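Local coordinates for quinonprotein alcohol dehydrogenase-like protein (Bacteroides thetaiotaomicron VPI-5482, PDB 4R5O), which is of unknown function but binds calcium and joins an immunoglobulin-like beta-sandwich domain to a seven-bladed beta-propeller of the YVTN repeat family, at residues A[22-27]-A[90-95]; A[27-32]-A[95-100]; A[72-77]-A[128-133]. All blocks are in the same frame, centred on the assembly; numbering follows the deposited sequence.

Overall arrangement
From the N terminus, the loop 22-27 meets residues 90-95 in interaction 1, and the next residues, 27-32, become an edge strand beside 95-100 in interaction 2; each closes a loop of 62 intervening residues holding most strands of the sandwich domain. The two share Ser27 and Ser95 and follow one another along strand 86-97. Interaction 3 brings residues 72-77, at the start of the neighbouring strand 74-83, to residues 128-133, which follow the first strands of the propeller. No loop encloses another: the segments alternate along the chain, so all three contacts cross. Interactions 1 and 2 attach edge strand 28-31 and the loop before it to strand 86-97, and interaction 3 ties the sandwich to the propeller.

Interaction 1 (A[22-27]-A[90-95]); sequences TFPTES and MSTSFS
Phe23 carries CG anti to its backbone N (chi1 -174°), and its ring lies against Met90, modelled as selenomethionine, which holds CG anti to its own carbonyl carbon (chi1 -64°). The two side chains slide past each other in opposite directions, and Met90 approaches one face of the ring through its CB. This CB lies over that face, offset toward the rim and 3.5 Å from Phe23 CE2, a CH-pi contact. The selenium follows at a slant, SE 4.3 Å from the centroid of the Phe23 ring, a Met-aromatic contact near the CB and CG end of the phenylalanine. Across the ring, CD of Pro24 covers the opposite face. A flat ring suits this slot, and Ile38 and Cys79 add to its apolar surroundings.

Thr92 serves both sides of the boundary through its two branches. Its methyl CG2 sits 3.8 Å from Phe23 CZ and 3.7 Å from Pro24 CG, while its hydroxyl OG1 gives a weak hydrogen bond of 3.2 Å to Glu26 O. That carbonyl also accepts a bond from Gln28 NE2. Farther along, the short side chains of Ser27 and Ser93 allow the backbones to draw close: their OG atoms share a hydrogen bond of 2.9 Å in which either may be the donor, and Ser27 CA makes a CH-O contact of 3.4 Å with Ser93 O.

The chemistry thus changes along the contact. At the Phe23 end the loop is held by dispersion between the Met90 side chain and the ring, the selenium standing in for the sulfur of methionine; at the Ser27 end hydroxyl and backbone groups take over, just before the chain becomes strand 28-31 at the edge of the sandwich sheet.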
ATOM      1  N   THR A  22     -16.278 -36.159   7.989  1.00 71.89           N
ATOM      2  CA  THR A  22     -15.960 -35.581   9.301  1.00 69.23           C
ATOM      3  C   THR A  22     -14.734 -34.608   9.145  1.00 67.08           C
ATOM      4  O   THR A  22     -14.315 -33.954  10.107  1.00 67.48           O
ATOM      5  CB  THR A  22     -15.734 -36.703  10.319  1.00 70.89           C
ATOM      6  OG1 THR A  22     -15.980 -36.240  11.630  1.00 77.33           O
ATOM      7  CG2 THR A  22     -14.393 -37.317  10.237  1.00 64.35           C
ATOM      8  N   PHE A  23     -14.192 -34.517   7.921  1.00 58.04           N
ATOM      9  CA  PHE A  23     -13.094 -33.638   7.527  1.00 54.20           C
ATOM     10  C   PHE A  23     -13.404 -33.101   6.144  1.00 58.47           C
ATOM     11  O   PHE A  23     -13.780 -33.875   5.264  1.00 58.36           O
ATOM     12  CB  PHE A  23     -11.730 -34.346   7.578  1.00 53.92           C
ATOM     13  CG  PHE A  23     -10.563 -33.415   7.324  1.00 51.66           C
ATOM     14  CD1 PHE A  23      -9.975 -32.710   8.369  1.00 52.62           C
ATOM     15  CD2 PHE A  23     -10.069 -33.226   6.041  1.00 50.68           C
ATOM     16  CE1 PHE A  23      -8.905 -31.840   8.133  1.00 52.09           C
ATOM     17  CE2 PHE A  23      -9.013 -32.345   5.803  1.00 51.92           C
ATOM     18  CZ  PHE A  23      -8.428 -31.661   6.851  1.00 49.53           C
ATOM     19  N   PRO A  24     -13.314 -31.779   5.941  1.00 56.47           N
ATOM     20  CA  PRO A  24     -13.715 -31.200   4.646  1.00 56.86           C
ATOM     21  C   PRO A  24     -12.931 -31.757   3.446  1.00 63.67           C
ATOM     22  O   PRO A  24     -11.694 -31.825   3.416  1.00 62.85           O
ATOM     23  CB  PRO A  24     -13.439 -29.706   4.814  1.00 57.61           C
ATOM     24  CG  PRO A  24     -12.637 -29.570   6.061  1.00 61.10           C
ATOM     25  CD  PRO A  24     -12.935 -30.729   6.910  1.00 57.62           C
ATOM     26  N   THR A  25     -13.708 -32.150   2.440  1.00 63.42           N
ATOM     27  CA  THR A  25     -13.266 -32.750   1.182  1.00 63.84           C
ATOM     28  C   THR A  25     -13.116 -31.662   0.105  1.00 68.97           C
ATOM     29  O   THR A  25     -12.606 -31.946  -0.986  1.00 69.30           O
ATOM     30  CB  THR A  25     -14.261 -33.851   0.756  1.00 72.67           C
ATOM     31  OG1 THR A  25     -13.822 -34.399  -0.481  1.00 77.14           O
ATOM     32  CG2 THR A  25     -15.729 -33.359   0.650  1.00 69.17           C
ATOM     33  N   GLU A  26     -13.529 -30.420   0.428  1.00 65.33           N
ATOM     34  CA  GLU A  26     -13.429 -29.272  -0.465  1.00 64.72           C
ATOM     35  C   GLU A  26     -12.962 -28.023   0.300  1.00 67.23           C
ATOM     36  O   GLU A  26     -13.128 -27.943   1.514  1.00 67.03           O
ATOM     37  CB  GLU A  26     -14.764 -28.995  -1.176  1.00 67.12           C
ATOM     38  CG  GLU A  26     -15.950 -28.662  -0.283  1.00 81.02           C
ATOM     39  CD  GLU A  26     -17.191 -28.161  -1.005  1.00109.45           C
ATOM     40  OE1 GLU A  26     -17.332 -28.417  -2.224  1.00114.65           O
ATOM     41  OE2 GLU A  26     -18.024 -27.498  -0.345  1.00100.13           O
ATOM     42  N   SER A  27     -12.385 -27.057  -0.429  1.00 62.91           N
ATOM     43  CA  SER A  27     -11.884 -25.807   0.118  1.00 61.59           C
ATOM     44  C   SER A  27     -13.035 -25.019   0.757  1.00 64.15           C
ATOM     45  O   SER A  27     -14.113 -24.913   0.184  1.00 64.95           O
ATOM     46  CB  SER A  27     -11.188 -24.994  -0.969  1.00 64.58           C
ATOM     47  OG  SER A  27     -10.637 -23.791  -0.453  1.00 74.06           O
HETATM   48  N   MSE A  90      -4.743 -35.698   6.247  1.00 53.57           N
HETATM   49  CA  MSE A  90      -5.753 -35.095   5.374  1.00 51.18           C
HETATM   50  C   MSE A  90      -5.457 -33.652   5.175  1.00 53.92           C
HETATM   51  O   MSE A  90      -5.016 -33.006   6.113  1.00 53.46           O
HETATM   52  CB  MSE A  90      -7.144 -35.246   5.951  1.00 53.21           C
HETATM   53  CG  MSE A  90      -7.599 -36.654   6.052  1.00 59.96           C
HETATM   54 SE   MSE A  90      -8.851 -36.766   7.471  0.75 66.56          SE
HETATM   55  CE  MSE A  90      -7.599 -36.183   8.981  1.00 62.44           C
ATOM     56  N   SER A  91      -5.736 -33.124   3.989  1.00 51.06           N
ATOM     57  CA  SER A  91      -5.478 -31.717   3.711  1.00 50.39           C
ATOM     58  C   SER A  91      -6.670 -31.049   3.028  1.00 53.45           C
ATOM     59  O   SER A  91      -7.447 -31.686   2.301  1.00 52.55           O
ATOM     60  CB  SER A  91      -4.234 -31.560   2.843  1.00 52.74           C
ATOM     61  OG  SER A  91      -3.106 -32.060   3.544  1.00 65.82           O
ATOM     62  N   THR A  92      -6.819 -29.758   3.315  1.00 49.28           N
ATOM     63  CA  THR A  92      -7.824 -28.888   2.720  1.00 49.63           C
ATOM     64  C   THR A  92      -7.246 -27.469   2.783  1.00 52.56           C
ATOM     65  O   THR A  92      -6.069 -27.289   3.110  1.00 51.04           O
ATOM     66  CB  THR A  92      -9.235 -29.037   3.380  1.00 57.87           C
ATOM     67  OG1 THR A  92     -10.182 -28.342   2.569  1.00 58.62           O
ATOM     68  CG2 THR A  92      -9.295 -28.530   4.845  1.00 52.63           C
ATOM     69  N   SER A  93      -8.060 -26.480   2.436  1.00 49.02           N
ATOM     70  CA  SER A  93      -7.681 -25.083   2.511  1.00 48.54           C
ATOM     71  C   SER A  93      -8.902 -24.274   2.914  1.00 53.21           C
ATOM     72  O   SER A  93     -10.031 -24.763   2.813  1.00 53.53           O
ATOM     73  CB  SER A  93      -7.077 -24.605   1.196  1.00 51.09           C
ATOM     74  OG  SER A  93      -7.981 -24.792   0.123  1.00 65.61           O
ATOM     75  N   PHE A  94      -8.672 -23.087   3.475  1.00 49.65           N
ATOM     76  CA  PHE A  94      -9.756 -22.201   3.876  1.00 48.82           C
ATOM     77  C   PHE A  94      -9.370 -20.765   3.563  1.00 51.59           C
ATOM     78  O   PHE A  94      -8.185 -20.445   3.408  1.00 49.72           O
ATOM     79  CB  PHE A  94     -10.140 -22.368   5.348  1.00 50.44           C
ATOM     80  CG  PHE A  94      -9.124 -21.974   6.386  1.00 50.51           C
ATOM     81  CD1 PHE A  94      -8.218 -22.895   6.874  1.00 52.36           C
ATOM     82  CD2 PHE A  94      -9.144 -20.712   6.949  1.00 51.67           C
ATOM     83  CE1 PHE A  94      -7.341 -22.555   7.898  1.00 52.37           C
ATOM     84  CE2 PHE A  94      -8.253 -20.370   7.954  1.00 54.02           C
ATOM     85  CZ  PHE A  94      -7.368 -21.299   8.433  1.00 51.53           C
ATOM     86  N   SER A  95     -10.394 -19.926   3.394  1.00 48.23           N
ATOM     87  CA  SER A  95     -10.256 -18.510   3.077  1.00 46.73           C
ATOM     88  C   SER A  95     -11.479 -17.770   3.538  1.00 50.98           C
ATOM     89  O   SER A  95     -12.519 -18.375   3.751  1.00 51.95           O
ATOM     90  CB  SER A  95     -10.031 -18.306   1.577  1.00 48.34           C
ATOM     91  OG  SER A  95     -11.134 -18.787   0.826  1.00 55.80           O
TER

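Interaction 2 (A[27-32]-A[95-100])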
ATOM      1  N   SER A  27     -12.385 -27.057  -0.429  1.00 62.91           N
ATOM      2  CA  SER A  27     -11.884 -25.807   0.118  1.00 61.59           C
ATOM      3  C   SER A  27     -13.035 -25.019   0.757  1.00 64.15           C
ATOM      4  O   SER A  27     -14.113 -24.913   0.184  1.00 64.95           O
ATOM      5  CB  SER A  27     -11.188 -24.994  -0.969  1.00 64.58           C
ATOM      6  OG  SER A  27     -10.637 -23.791  -0.453  1.00 74.06           O
ATOM      7  N   GLN A  28     -12.805 -24.518   1.972  1.00 59.49           N
ATOM      8  CA  GLN A  28     -13.783 -23.797   2.794  1.00 59.08           C
ATOM      9  C   GLN A  28     -13.710 -22.290   2.608  1.00 61.45           C
ATOM     10  O   GLN A  28     -12.620 -21.706   2.601  1.00 60.82           O
ATOM     11  CB  GLN A  28     -13.552 -24.109   4.287  1.00 60.40           C
ATOM     12  CG  GLN A  28     -13.635 -25.594   4.672  1.00 68.21           C
ATOM     13  CD  GLN A  28     -15.025 -26.149   4.481  1.00 78.69           C
ATOM     14  OE1 GLN A  28     -16.005 -25.715   5.110  1.00 79.83           O
ATOM     15  NE2 GLN A  28     -15.132 -27.123   3.610  1.00 53.39           N
ATOM     16  N   VAL A  29     -14.882 -21.656   2.475  1.00 56.20           N
ATOM     17  CA  VAL A  29     -14.975 -20.205   2.378  1.00 54.38           C
ATOM     18  C   VAL A  29     -15.923 -19.771   3.518  1.00 58.56           C
ATOM     19  O   VAL A  29     -17.048 -20.275   3.633  1.00 60.29           O
ATOM     20  CB  VAL A  29     -15.383 -19.672   0.972  1.00 56.60           C
ATOM     21  CG1 VAL A  29     -15.450 -18.158   0.970  1.00 56.20           C
ATOM     22  CG2 VAL A  29     -14.407 -20.129  -0.102  1.00 54.75           C
ATOM     23  N   LEU A  30     -15.421 -18.898   4.397  1.00 52.68           N
ATOM     24  CA  LEU A  30     -16.143 -18.380   5.568  1.00 51.70           C
ATOM     25  C   LEU A  30     -16.321 -16.872   5.502  1.00 54.48           C
ATOM     26  O   LEU A  30     -15.520 -16.193   4.872  1.00 52.57           O
ATOM     27  CB  LEU A  30     -15.398 -18.726   6.888  1.00 50.78           C
ATOM     28  CG  LEU A  30     -15.196 -20.202   7.199  1.00 54.33           C
ATOM     29  CD1 LEU A  30     -13.728 -20.654   6.877  1.00 52.37           C
ATOM     30  CD2 LEU A  30     -15.597 -20.493   8.637  1.00 54.66           C
ATOM     31  N   GLU A  31     -17.331 -16.346   6.206  1.00 52.26           N
ATOM     32  CA  GLU A  31     -17.514 -14.902   6.314  1.00 52.19           C
ATOM     33  C   GLU A  31     -16.618 -14.360   7.401  1.00 56.19           C
ATOM     34  O   GLU A  31     -16.268 -15.102   8.326  1.00 56.12           O
ATOM     35  CB  GLU A  31     -18.989 -14.515   6.597  1.00 54.18           C
ATOM     36  CG  GLU A  31     -20.003 -14.952   5.552  1.00 58.53           C
ATOM     37  CD  GLU A  31     -19.856 -14.423   4.140  1.00 81.89           C
ATOM     38  OE1 GLU A  31     -19.345 -13.293   3.961  1.00 81.16           O
ATOM     39  OE2 GLU A  31     -20.317 -15.124   3.211  1.00 83.82           O
ATOM     40  N   LEU A  32     -16.254 -13.068   7.316  1.00 52.69           N
ATOM     41  CA  LEU A  32     -15.503 -12.426   8.396  1.00 52.46           C
ATOM     42  C   LEU A  32     -16.380 -12.483   9.642  1.00 57.48           C
ATOM     43  O   LEU A  32     -17.594 -12.256   9.557  1.00 57.89           O
ATOM     44  CB  LEU A  32     -15.075 -10.990   8.029  1.00 51.94           C
ATOM     45  CG  LEU A  32     -13.975 -10.861   6.981  1.00 55.99           C
ATOM     46  CD1 LEU A  32     -13.939  -9.468   6.388  1.00 55.65           C
ATOM     47  CD2 LEU A  32     -12.616 -11.290   7.531  1.00 58.34           C
ATOM     48  N   SER A  95     -10.394 -19.926   3.394  1.00 48.23           N
ATOM     49  CA  SER A  95     -10.256 -18.510   3.077  1.00 46.73           C
ATOM     50  C   SER A  95     -11.479 -17.770   3.538  1.00 50.98           C
ATOM     51  O   SER A  95     -12.519 -18.375   3.751  1.00 51.95           O
ATOM     52  CB  SER A  95     -10.031 -18.306   1.577  1.00 48.34           C
ATOM     53  OG  SER A  95     -11.134 -18.787   0.826  1.00 55.80           O
ATOM     54  N   SER A  96     -11.351 -16.460   3.697  1.00 48.71           N
ATOM     55  CA  SER A  96     -12.426 -15.549   4.084  1.00 49.27           C
ATOM     56  C   SER A  96     -13.134 -15.006   2.851  1.00 54.11           C
ATOM     57  O   SER A  96     -12.485 -14.786   1.831  1.00 54.96           O
ATOM     58  CB  SER A  96     -11.869 -14.397   4.923  1.00 49.81           C
ATOM     59  OG  SER A  96     -10.812 -13.732   4.247  1.00 49.21           O
ATOM     60  N   ASN A  97     -14.440 -14.777   2.945  1.00 50.08           N
ATOM     61  CA  ASN A  97     -15.220 -14.172   1.874  1.00 49.51           C
ATOM     62  C   ASN A  97     -15.244 -12.674   2.144  1.00 53.95           C
ATOM     63  O   ASN A  97     -16.170 -12.157   2.774  1.00 55.34           O
ATOM     64  CB  ASN A  97     -16.634 -14.797   1.767  1.00 46.58           C
ATOM     65  CG  ASN A  97     -17.495 -14.201   0.671  1.00 69.49           C
ATOM     66  OD1 ASN A  97     -17.014 -13.784  -0.385  1.00 67.68           O
ATOM     67  ND2 ASN A  97     -18.795 -14.170   0.878  1.00 60.17           N
ATOM     68  N   HIS A  98     -14.182 -11.991   1.749  1.00 49.07           N
ATOM     69  CA  HIS A  98     -14.064 -10.554   1.978  1.00 48.65           C
ATOM     70  C   HIS A  98     -14.051  -9.806   0.621  1.00 53.02           C
ATOM     71  O   HIS A  98     -13.799 -10.408  -0.428  1.00 50.86           O
ATOM     72  CB  HIS A  98     -12.807 -10.223   2.819  1.00 48.18           C
ATOM     73  CG  HIS A  98     -11.524 -10.608   2.159  1.00 50.81           C
ATOM     74  ND1 HIS A  98     -11.001 -11.882   2.288  1.00 52.53           N
ATOM     75  CD2 HIS A  98     -10.710  -9.878   1.363  1.00 51.32           C
ATOM     76  CE1 HIS A  98      -9.886 -11.879   1.581  1.00 50.99           C
ATOM     77  NE2 HIS A  98      -9.671 -10.695   1.005  1.00 50.64           N
ATOM     78  N   ASN A  99     -14.347  -8.495   0.667  1.00 50.63           N
ATOM     79  CA  ASN A  99     -14.390  -7.632  -0.499  1.00 49.97           C
ATOM     80  C   ASN A  99     -13.583  -6.373  -0.187  1.00 51.72           C
ATOM     81  O   ASN A  99     -14.005  -5.531   0.627  1.00 50.60           O
ATOM     82  CB  ASN A  99     -15.857  -7.329  -0.861  1.00 51.48           C
ATOM     83  CG  ASN A  99     -16.089  -6.553  -2.140  1.00 67.02           C
ATOM     84  OD1 ASN A  99     -15.181  -6.135  -2.857  1.00 56.31           O
ATOM     85  ND2 ASN A  99     -17.341  -6.361  -2.460  1.00 64.60           N
ATOM     86  N   PHE A 100     -12.400  -6.270  -0.806  1.00 46.98           N
ATOM     87  CA  PHE A 100     -11.488  -5.154  -0.548  1.00 45.87           C
ATOM     88  C   PHE A 100     -11.907  -3.883  -1.323  1.00 51.28           C
ATOM     89  O   PHE A 100     -11.203  -2.875  -1.256  1.00 51.29           O
ATOM     90  CB  PHE A 100     -10.041  -5.523  -0.874  1.00 46.21           C
ATOM     91  CG  PHE A 100      -9.337  -6.377   0.162  1.00 46.45           C
ATOM     92  CD1 PHE A 100      -9.507  -6.129   1.527  1.00 48.70           C
ATOM     93  CD2 PHE A 100      -8.365  -7.297  -0.220  1.00 46.46           C
ATOM     94  CE1 PHE A 100      -8.770  -6.837   2.489  1.00 48.86           C
ATOM     95  CE2 PHE A 100      -7.619  -7.994   0.741  1.00 48.68           C
ATOM     96  CZ  PHE A 100      -7.822  -7.757   2.089  1.00 46.80           C
TER
HETATM   97  O   HOH W   1     -17.230 -11.719   5.134  1.00 47.76           O
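Val29 lays its CG1 methyl 3.7 Å from CB of Asn97 and its CG2 methyl beside OG of Ser95, crossing the asparagine at a slant on a face of the sheet that Glu31 also occupies. A beta-branched residue suits such an edge strand, since its two methyls reach two neighbours on the adjoining strand.

Beneath them the backbones pair in parallel. Ser95 N donates to Gln28 O at 3.0 Å, Leu30 N to Ser95 O, and Asn97 N to Leu30 O, so Leu30 uses both its N-H and its carbonyl toward the partner strand. The Leu30 side chain leaves by the other face, where it packs on Leu36 inside the sandwich.

Glu31 and Asn97 run side by side, pointing the same way. A bend in the glutamate at chi2 (-61°) places CD beside the amide, and Asn97 ND2 gives OE2 of Glu31 a hydrogen bond of 2.9 Å. It meets the oxygen on its syn side, 25° out of the carboxylate plane, although the oxygen lies in the plane of the amide; the two flat groups are turned 70° apart. The other carboxylate oxygen, OE1, takes a bond from a water that also donates to Asn97 O and accepts from Leu32 N; the water thus bridges Glu31, Leu32 and Asn97.

Leu32 then reaches across with CD1, 3.8 Å from CB of His98. On the imidazole, ND1 and Ser96 OG share a hydrogen bond of 2.7 Å, and Cys73 N is a further partner of that hydroxyl.

The implied chemistry is of two kinds: on the Val29 and Glu31 face an amide N-H and a water bond the two carboxylate oxygens, which would probably help to stabilise the negative charge, whereas on the Leu30 and Ser96 face the buried Ser96 hydroxyl is satisfied by His98 ND1 and Cys73 N.

Interaction 3 (A[72-77]-A[128-133]); sequences PCRADL and ASLNAG
Leu130, Arg74 and Ser129 carry most of this contact, and Leu130 is gripped at both its side chain and its carbonyl. Its isobutyl group lies against the backbone leading into strand 74-77, CD2 3.7 Å from C of Cys73 and CG equally near O of Pro72, with Phe100 helping to bury it. Leucine suits the place because a branched apolar side chain fills the space beside the Pro72 ring and the Cys73 backbone.

Arg74, extended from CG to NE, reaches the Leu130 carbonyl. NE donates to Leu130 O at 2.6 Å, the oxygen lying close to the guanidinium plane, at its edge, while the donor is tilted 31° from the carbonyl plane. NH2 adds a weak bond to the same oxygen and another, 3.3 Å, to Asn131, whose OD1 also accepts from Tyr177 N while its ND2 donates to Tyr127 O and Leu175 O. Tyr176 meets the cation through a cation-pi interaction. An alanine in place of Arg74 would probably leave the Leu130 carbonyl without its side-chain donors and Tyr176 without its cation partner.

Ser129 closes the other end. Its OG donates 2.6 Å to O of Pro72, almost in line with the C=O bond, and Asn71 ND2 also bonds to this hydroxyl. Its own carbonyl receives a weak bond from Arg74 N.

Leu130 and Asn131 directly follow the short helix 126-129, after strand 121-123, one edge of a four-stranded sheet of the propeller, while Arg74 opens a strand of the immunoglobulin-like sheet. The arrangement is therefore an interdomain interface, in which one end of a beta-sandwich is bound to a connecting turn of the beta-propeller.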
ATOM      1  N   PRO A  72      -9.188 -10.847   6.939  1.00 55.13           N
ATOM      2  CA  PRO A  72      -9.063 -11.421   5.589  1.00 53.97           C
ATOM      3  C   PRO A  72      -7.889 -12.390   5.549  1.00 55.48           C
ATOM      4  O   PRO A  72      -6.803 -12.017   5.994  1.00 54.64           O
ATOM      5  CB  PRO A  72      -8.836 -10.191   4.698  1.00 54.95           C
ATOM      6  CG  PRO A  72      -9.402  -9.072   5.453  1.00 60.26           C
ATOM      7  CD  PRO A  72      -9.095  -9.377   6.885  1.00 56.53           C
ATOM      8  N   CYS A  73      -8.119 -13.646   5.118  1.00 50.51           N
ATOM      9  CA  CYS A  73      -7.072 -14.667   5.112  1.00 49.75           C
ATOM     10  C   CYS A  73      -7.326 -15.706   4.035  1.00 50.85           C
ATOM     11  O   CYS A  73      -8.391 -15.763   3.452  1.00 50.95           O
ATOM     12  CB  CYS A  73      -6.971 -15.339   6.482  1.00 51.82           C
ATOM     13  SG  CYS A  73      -8.435 -16.315   6.964  1.00 57.24           S
ATOM     14  N   ARG A  74      -6.310 -16.533   3.805  1.00 45.76           N
ATOM     15  CA  ARG A  74      -6.240 -17.704   2.949  1.00 44.71           C
ATOM     16  C   ARG A  74      -5.180 -18.574   3.586  1.00 51.25           C
ATOM     17  O   ARG A  74      -4.160 -18.041   4.024  1.00 52.95           O
ATOM     18  CB  ARG A  74      -5.996 -17.395   1.446  1.00 38.99           C
ATOM     19  CG  ARG A  74      -4.694 -16.774   1.140  1.00 38.45           C
ATOM     20  CD  ARG A  74      -4.309 -16.886  -0.308  1.00 50.48           C
ATOM     21  NE  ARG A  74      -2.991 -16.264  -0.486  1.00 57.61           N
ATOM     22  CZ  ARG A  74      -2.287 -16.262  -1.606  1.00 61.12           C
ATOM     23  NH1 ARG A  74      -2.744 -16.877  -2.686  1.00 37.81           N
ATOM     24  NH2 ARG A  74      -1.107 -15.653  -1.651  1.00 58.89           N
ATOM     25  N   ALA A  75      -5.462 -19.874   3.760  1.00 48.48           N
ATOM     26  CA  ALA A  75      -4.549 -20.797   4.423  1.00 48.34           C
ATOM     27  C   ALA A  75      -4.756 -22.232   3.963  1.00 54.38           C
ATOM     28  O   ALA A  75      -5.852 -22.603   3.557  1.00 54.13           O
ATOM     29  CB  ALA A  75      -4.738 -20.724   5.935  1.00 49.42           C
ATOM     30  N   ASP A  76      -3.676 -23.020   4.007  1.00 51.91           N
ATOM     31  CA  ASP A  76      -3.646 -24.452   3.758  1.00 51.69           C
ATOM     32  C   ASP A  76      -3.776 -25.125   5.099  1.00 55.53           C
ATOM     33  O   ASP A  76      -3.198 -24.645   6.079  1.00 57.22           O
ATOM     34  CB  ASP A  76      -2.372 -24.879   2.999  1.00 53.45           C
ATOM     35  CG  ASP A  76      -2.327 -24.509   1.529  1.00 69.69           C
ATOM     36  OD1 ASP A  76      -3.247 -24.925   0.782  1.00 71.44           O
ATOM     37  OD2 ASP A  76      -1.301 -23.935   1.091  1.00 78.36           O
ATOM     38  N   LEU A  77      -4.574 -26.182   5.185  1.00 50.12           N
ATOM     39  CA  LEU A  77      -4.759 -26.853   6.459  1.00 49.11           C
ATOM     40  C   LEU A  77      -4.551 -28.354   6.324  1.00 54.52           C
ATOM     41  O   LEU A  77      -5.148 -29.002   5.458  1.00 54.24           O
ATOM     42  CB  LEU A  77      -6.160 -26.557   7.010  1.00 48.82           C
ATOM     43  CG  LEU A  77      -6.597 -27.223   8.317  1.00 51.99           C
ATOM     44  CD1 LEU A  77      -5.787 -26.741   9.513  1.00 51.26           C
ATOM     45  CD2 LEU A  77      -8.000 -26.935   8.553  1.00 52.47           C
ATOM     46  N   ALA A 128       0.076 -10.363   5.879  1.00 41.82           N
ATOM     47  CA  ALA A 128       0.552 -11.599   6.482  1.00 42.48           C
ATOM     48  C   ALA A 128      -0.508 -12.727   6.384  1.00 48.08           C
ATOM     49  O   ALA A 128      -0.211 -13.754   5.768  1.00 48.01           O
ATOM     50  CB  ALA A 128       0.930 -11.358   7.938  1.00 43.43           C
ATOM     51  N   SER A 129      -1.752 -12.501   6.933  1.00 44.26           N
ATOM     52  CA  SER A 129      -2.854 -13.474   6.996  1.00 43.62           C
ATOM     53  C   SER A 129      -3.258 -13.999   5.592  1.00 46.04           C
ATOM     54  O   SER A 129      -3.673 -15.157   5.506  1.00 50.30           O
ATOM     55  CB  SER A 129      -4.084 -12.907   7.716  1.00 46.66           C
ATOM     56  OG  SER A 129      -4.586 -11.683   7.218  1.00 50.92           O
ATOM     57  N   LEU A 130      -3.082 -13.225   4.526  1.00 37.88           N
ATOM     58  CA  LEU A 130      -3.327 -13.646   3.131  1.00 37.54           C
ATOM     59  C   LEU A 130      -2.025 -14.166   2.414  1.00 42.17           C
ATOM     60  O   LEU A 130      -2.094 -14.513   1.227  1.00 39.87           O
ATOM     61  CB  LEU A 130      -3.897 -12.468   2.297  1.00 37.02           C
ATOM     62  CG  LEU A 130      -5.312 -11.972   2.564  1.00 40.32           C
ATOM     63  CD1 LEU A 130      -5.454 -10.535   2.130  1.00 39.61           C
ATOM     64  CD2 LEU A 130      -6.331 -12.848   1.884  1.00 40.00           C
ATOM     65  N   ASN A 131      -0.840 -14.173   3.098  1.00 39.69           N
ATOM     66  CA  ASN A 131       0.393 -14.589   2.417  1.00 40.46           C
ATOM     67  C   ASN A 131       1.270 -15.457   3.300  1.00 46.74           C
ATOM     68  O   ASN A 131       2.501 -15.397   3.207  1.00 47.41           O
ATOM     69  CB  ASN A 131       1.217 -13.373   1.925  1.00 37.98           C
ATOM     70  CG  ASN A 131       0.558 -12.698   0.761  1.00 52.11           C
ATOM     71  OD1 ASN A 131       0.660 -13.163  -0.383  1.00 48.76           O
ATOM     72  ND2 ASN A 131      -0.245 -11.677   1.044  1.00 36.18           N
ATOM     73  N   ALA A 132       0.637 -16.320   4.084  1.00 42.82           N
ATOM     74  CA  ALA A 132       1.289 -17.300   4.949  1.00 42.60           C
ATOM     75  C   ALA A 132       2.372 -16.664   5.828  1.00 46.13           C
ATOM     76  O   ALA A 132       3.473 -17.208   5.944  1.00 46.68           O
ATOM     77  CB  ALA A 132       1.901 -18.422   4.100  1.00 43.01           C
ATOM     78  N   GLY A 133       2.047 -15.543   6.450  1.00 42.49           N
ATOM     79  CA  GLY A 133       2.958 -14.870   7.365  1.00 43.32           C
ATOM     80  C   GLY A 133       4.086 -14.075   6.754  1.00 52.46           C
ATOM     81  O   GLY A 133       4.936 -13.604   7.508  1.00 56.35           O
TER